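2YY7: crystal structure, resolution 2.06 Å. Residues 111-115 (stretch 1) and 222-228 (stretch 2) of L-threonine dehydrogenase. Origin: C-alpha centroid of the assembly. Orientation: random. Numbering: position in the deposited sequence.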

ATOM      1  N   LYS A 111      23.048   0.820 -10.791  1.00 13.20           N
ATOM      2  CA  LYS A 111      23.244   2.035 -10.011  1.00 14.29           C
ATOM      3  C   LYS A 111      22.011   2.901  -9.777  1.00 12.43           C
ATOM      4  O   LYS A 111      21.848   3.474  -8.701  1.00 12.06           O
ATOM      5  CB  LYS A 111      24.316   2.914 -10.677  1.00 14.02           C
ATOM      6  CG  LYS A 111      25.680   2.264 -10.834  1.00 17.18           C
ATOM      7  CD  LYS A 111      26.681   3.251 -11.427  1.00 18.07           C
ATOM      8  CE  LYS A 111      28.061   2.628 -11.566  1.00 26.14           C
ATOM      9  NZ  LYS A 111      29.063   3.587 -12.122  1.00 28.39           N
ATOM     10  N   LYS A 112      21.152   3.007 -10.784  1.00 10.93           N
ATOM     11  CA  LYS A 112      19.983   3.866 -10.677  1.00 10.07           C
ATOM     12  C   LYS A 112      18.723   3.223 -11.251  1.00 10.87           C
ATOM     13  O   LYS A 112      18.785   2.394 -12.161  1.00 10.78           O
ATOM     14  CB  LYS A 112      20.281   5.183 -11.410  1.00 10.50           C
ATOM     15  CG  LYS A 112      19.274   6.311 -11.206  1.00 11.92           C
ATOM     16  CD  LYS A 112      19.653   7.546 -12.040  1.00 10.72           C
ATOM     17  CE  LYS A 112      21.011   8.117 -11.635  1.00 14.84           C
ATOM     18  NZ  LYS A 112      21.388   9.328 -12.440  1.00 13.45           N
ATOM     19  N   ILE A 113      17.577   3.627 -10.718  1.00 10.62           N
ATOM     20  CA  ILE A 113      16.303   3.096 -11.170  1.00  9.38           C
ATOM     21  C   ILE A 113      15.263   4.177 -11.377  1.00  9.52           C
ATOM     22  O   ILE A 113      15.181   5.137 -10.602  1.00  9.16           O
ATOM     23  CB  ILE A 113      15.690   2.117 -10.132  1.00  9.47           C
ATOM     24  CG1 ILE A 113      16.562   0.873  -9.983  1.00  8.26           C
ATOM     25  CG2 ILE A 113      14.271   1.729 -10.554  1.00  9.54           C
ATOM     26  CD1 ILE A 113      16.147  -0.008  -8.822  1.00  8.20           C
ATOM     27  N   PHE A 114      14.485   4.027 -12.442  1.00  7.57           N
ATOM     28  CA  PHE A 114      13.360   4.911 -12.675  1.00  8.42           C
ATOM     29  C   PHE A 114      12.172   3.961 -12.708  1.00  8.55           C
ATOM     30  O   PHE A 114      12.185   2.961 -13.433  1.00  6.64           O
ATOM     31  CB  PHE A 114      13.387   5.647 -14.015  1.00  8.28           C
ATOM     32  CG  PHE A 114      12.098   6.397 -14.287  1.00  8.79           C
ATOM     33  CD1 PHE A 114      11.817   7.587 -13.610  1.00  7.68           C
ATOM     34  CD2 PHE A 114      11.116   5.852 -15.115  1.00 10.08           C
ATOM     35  CE1 PHE A 114      10.580   8.219 -13.744  1.00  7.79           C
ATOM     36  CE2 PHE A 114       9.869   6.474 -15.261  1.00  9.87           C
ATOM     37  CZ  PHE A 114       9.601   7.661 -14.570  1.00 10.96           C
ATOM     38  N   TRP A 115      11.164   4.265 -11.907  1.00  8.59           N
ATOM     39  CA  TRP A 115       9.957   3.459 -11.855  1.00  8.89           C
ATOM     40  C   TRP A 115       8.811   4.452 -11.737  1.00  9.14           C
ATOM     41  O   TRP A 115       8.752   5.230 -10.791  1.00  9.67           O
ATOM     42  CB  TRP A 115       9.975   2.532 -10.643  1.00  7.98           C
ATOM     43  CG  TRP A 115       8.665   1.830 -10.450  1.00  8.27           C
ATOM     44  CD1 TRP A 115       8.178   0.776 -11.170  1.00  8.54           C
ATOM     45  CD2 TRP A 115       7.635   2.196  -9.528  1.00  8.03           C
ATOM     46  NE1 TRP A 115       6.907   0.465 -10.755  1.00  6.02           N
ATOM     47  CE2 TRP A 115       6.549   1.323  -9.747  1.00  5.55           C
ATOM     48  CE3 TRP A 115       7.524   3.184  -8.540  1.00 10.52           C
ATOM     49  CZ2 TRP A 115       5.362   1.406  -9.010  1.00  7.98           C
ATOM     50  CZ3 TRP A 115       6.340   3.267  -7.806  1.00  9.14           C
ATOM     51  CH2 TRP A 115       5.278   2.381  -8.046  1.00  8.25           C
ATOM     52  N   ALA A 222      10.278  14.828 -18.430  1.00  9.75           N
ATOM     53  CA  ALA A 222      10.226  14.691 -16.981  1.00 10.96           C
ATOM     54  C   ALA A 222      11.026  13.476 -16.542  1.00 11.17           C
ATOM     55  O   ALA A 222      11.852  13.558 -15.632  1.00 11.76           O
ATOM     56  CB  ALA A 222       8.773  14.555 -16.521  1.00 10.18           C
ATOM     57  N   THR A 223      10.769  12.350 -17.198  1.00 11.32           N
ATOM     58  CA  THR A 223      11.448  11.097 -16.890  1.00 11.54           C
ATOM     59  C   THR A 223      12.961  11.220 -17.003  1.00 12.19           C
ATOM     60  O   THR A 223      13.695  10.834 -16.096  1.00 12.47           O
ATOM     61  CB  THR A 223      10.973   9.970 -17.830  1.00 12.39           C
ATOM     62  OG1 THR A 223       9.552   9.820 -17.712  1.00 11.96           O
ATOM     63  CG2 THR A 223      11.649   8.650 -17.475  1.00  9.99           C
ATOM     64  N   ILE A 224      13.425  11.763 -18.121  1.00 12.35           N
ATOM     65  CA  ILE A 224      14.853  11.927 -18.347  1.00 12.88           C
ATOM     66  C   ILE A 224      15.490  12.940 -17.403  1.00 11.70           C
ATOM     67  O   ILE A 224      16.581  12.710 -16.883  1.00 11.56           O
ATOM     68  CB  ILE A 224      15.125  12.357 -19.807  1.00 13.65           C
ATOM     69  CG1 ILE A 224      14.651  11.251 -20.757  1.00 14.35           C
ATOM     70  CG2 ILE A 224      16.603  12.667 -20.007  1.00 15.84           C
ATOM     71  CD1 ILE A 224      14.785  11.603 -22.217  1.00 15.31           C
ATOM     72  N   ASN A 225      14.816  14.062 -17.181  1.00 10.99           N
ATOM     73  CA  ASN A 225      15.359  15.095 -16.312  1.00 11.13           C
ATOM     74  C   ASN A 225      15.501  14.691 -14.847  1.00 11.07           C
ATOM     75  O   ASN A 225      16.510  15.011 -14.221  1.00 12.12           O
ATOM     76  CB  ASN A 225      14.536  16.378 -16.430  1.00 11.11           C
ATOM     77  CG  ASN A 225      14.739  17.072 -17.769  1.00 13.40           C
ATOM     78  OD1 ASN A 225      15.736  16.835 -18.451  1.00 16.08           O
ATOM     79  ND2 ASN A 225      13.806  17.937 -18.144  1.00 10.47           N
ATOM     80  N   ILE A 226      14.515  13.989 -14.293  1.00 10.74           N
ATOM     81  CA  ILE A 226      14.625  13.578 -12.896  1.00 10.40           C
ATOM     82  C   ILE A 226      15.750  12.554 -12.747  1.00 11.12           C
ATOM     83  O   ILE A 226      16.426  12.499 -11.718  1.00 11.04           O
ATOM     84  CB  ILE A 226      13.296  12.975 -12.353  1.00 10.09           C
ATOM     85  CG1 ILE A 226      13.423  12.748 -10.840  1.00  9.35           C
ATOM     86  CG2 ILE A 226      12.978  11.666 -13.057  1.00  8.09           C
ATOM     87  CD1 ILE A 226      12.129  12.343 -10.148  1.00 10.12           C
ATOM     88  N   MET A 227      15.961  11.752 -13.786  1.00 12.16           N
ATOM     89  CA  MET A 227      17.014  10.738 -13.763  1.00 13.58           C
ATOM     90  C   MET A 227      18.421  11.312 -13.940  1.00 14.94           C
ATOM     91  O   MET A 227      19.377  10.800 -13.355  1.00 14.55           O
ATOM     92  CB  MET A 227      16.746   9.678 -14.835  1.00 13.82           C
ATOM     93  CG  MET A 227      15.676   8.667 -14.439  1.00 12.32           C
ATOM     94  SD  MET A 227      16.208   7.587 -13.073  1.00 12.47           S
ATOM     95  CE  MET A 227      16.948   6.260 -13.974  1.00 12.01           C
ATOM     96  N   LYS A 228      18.559  12.368 -14.741  1.00 15.94           N
ATOM     97  CA  LYS A 228      19.883  12.962 -14.952  1.00 18.13           C
ATOM     98  C   LYS A 228      20.254  13.970 -13.864  1.00 17.68           C
ATOM     99  O   LYS A 228      21.409  14.374 -13.754  1.00 18.22           O
ATOM    100  CB  LYS A 228      19.964  13.652 -16.316  1.00 17.81           C
ATOM    101  CG  LYS A 228      19.108  14.899 -16.429  1.00 20.77           C
ATOM    102  CD  LYS A 228      19.533  15.771 -17.609  1.00 23.03           C
ATOM    103  CE  LYS A 228      19.428  15.033 -18.933  1.00 29.53           C
ATOM    104  NZ  LYS A 228      19.767  15.927 -20.080  1.00 34.74           N
TER

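Strand residues 112-114 pack against a helix that spans all of 222-228. The two run nearly antiparallel, at 156°, and their axes come within 9.4 Å. About 320 Å² of surface is buried, both sides summed. The backbones are nearest at F114 and M227, whose CA atoms lie 7.0 Å apart.

The strand alternates, as extended chains do. K112 and F114 direct their CA-to-CB bonds toward the helix, and I113 directs its own away. The side chain of I113 therefore takes little part, but its backbone O lies 3.6 Å from M227 SD.

M227 is the most covered residue of the contact. Its CB points toward the strand, and all three chi angles are m (-78°, -68°, -90°). This folds the chain instead of extending it. M227 SD ends up 3.6 Å from F114 CB, and M227 CE 3.6 Å from K112 CD. A flexible, unbranched thioether suits this place, because it can bend to follow the strand and touch three successive residues.

F114 is buried. Chi1 t (172°) carries the ring toward the helix side chains, and chi2 of 75° sets the plane that presents a face to T223 CG2. T223 CG2 sits over one face of the F114 ring, 3.5 Å from its centroid and 10° off the normal. This is a CH-pi contact, with the methyl almost centered on the ring. T223 has chi1 m (-58°). In this rotamer CG2 meets the ring while OG1 is hydrogen-bonded elsewhere in the structure. Threonine can thus offer a methyl to the aromatic ring and still have its hydroxyl satisfied. M227 CG and I226 CG2 approach the ring obliquely. I226 makes the looser contact, with I226 CG2 4.3 Å from F114 CE1. Its chi1 and chi2 are both t, and its CB points sideways.

K112 supplies the one hydrogen bond between the stretches. K112 NZ donates to M227 O at 2.7 Å. Chi1, chi2 and chi4 are t, so most of the chain is extended, while chi3 is m (-62°) and puts a bend in it. The aliphatic part packs on the M227 methyl, and the amine reaches the carbonyl beyond. Lysine suits this partly exposed position because it combines a long apolar stem with a polar end.

Within the helix, I226 N bonds to A222 O at 3.0 Å and K228 N to I224 O at 2.9 Å. The bond from M227 N to T223 O is weak, at 3.4 Å.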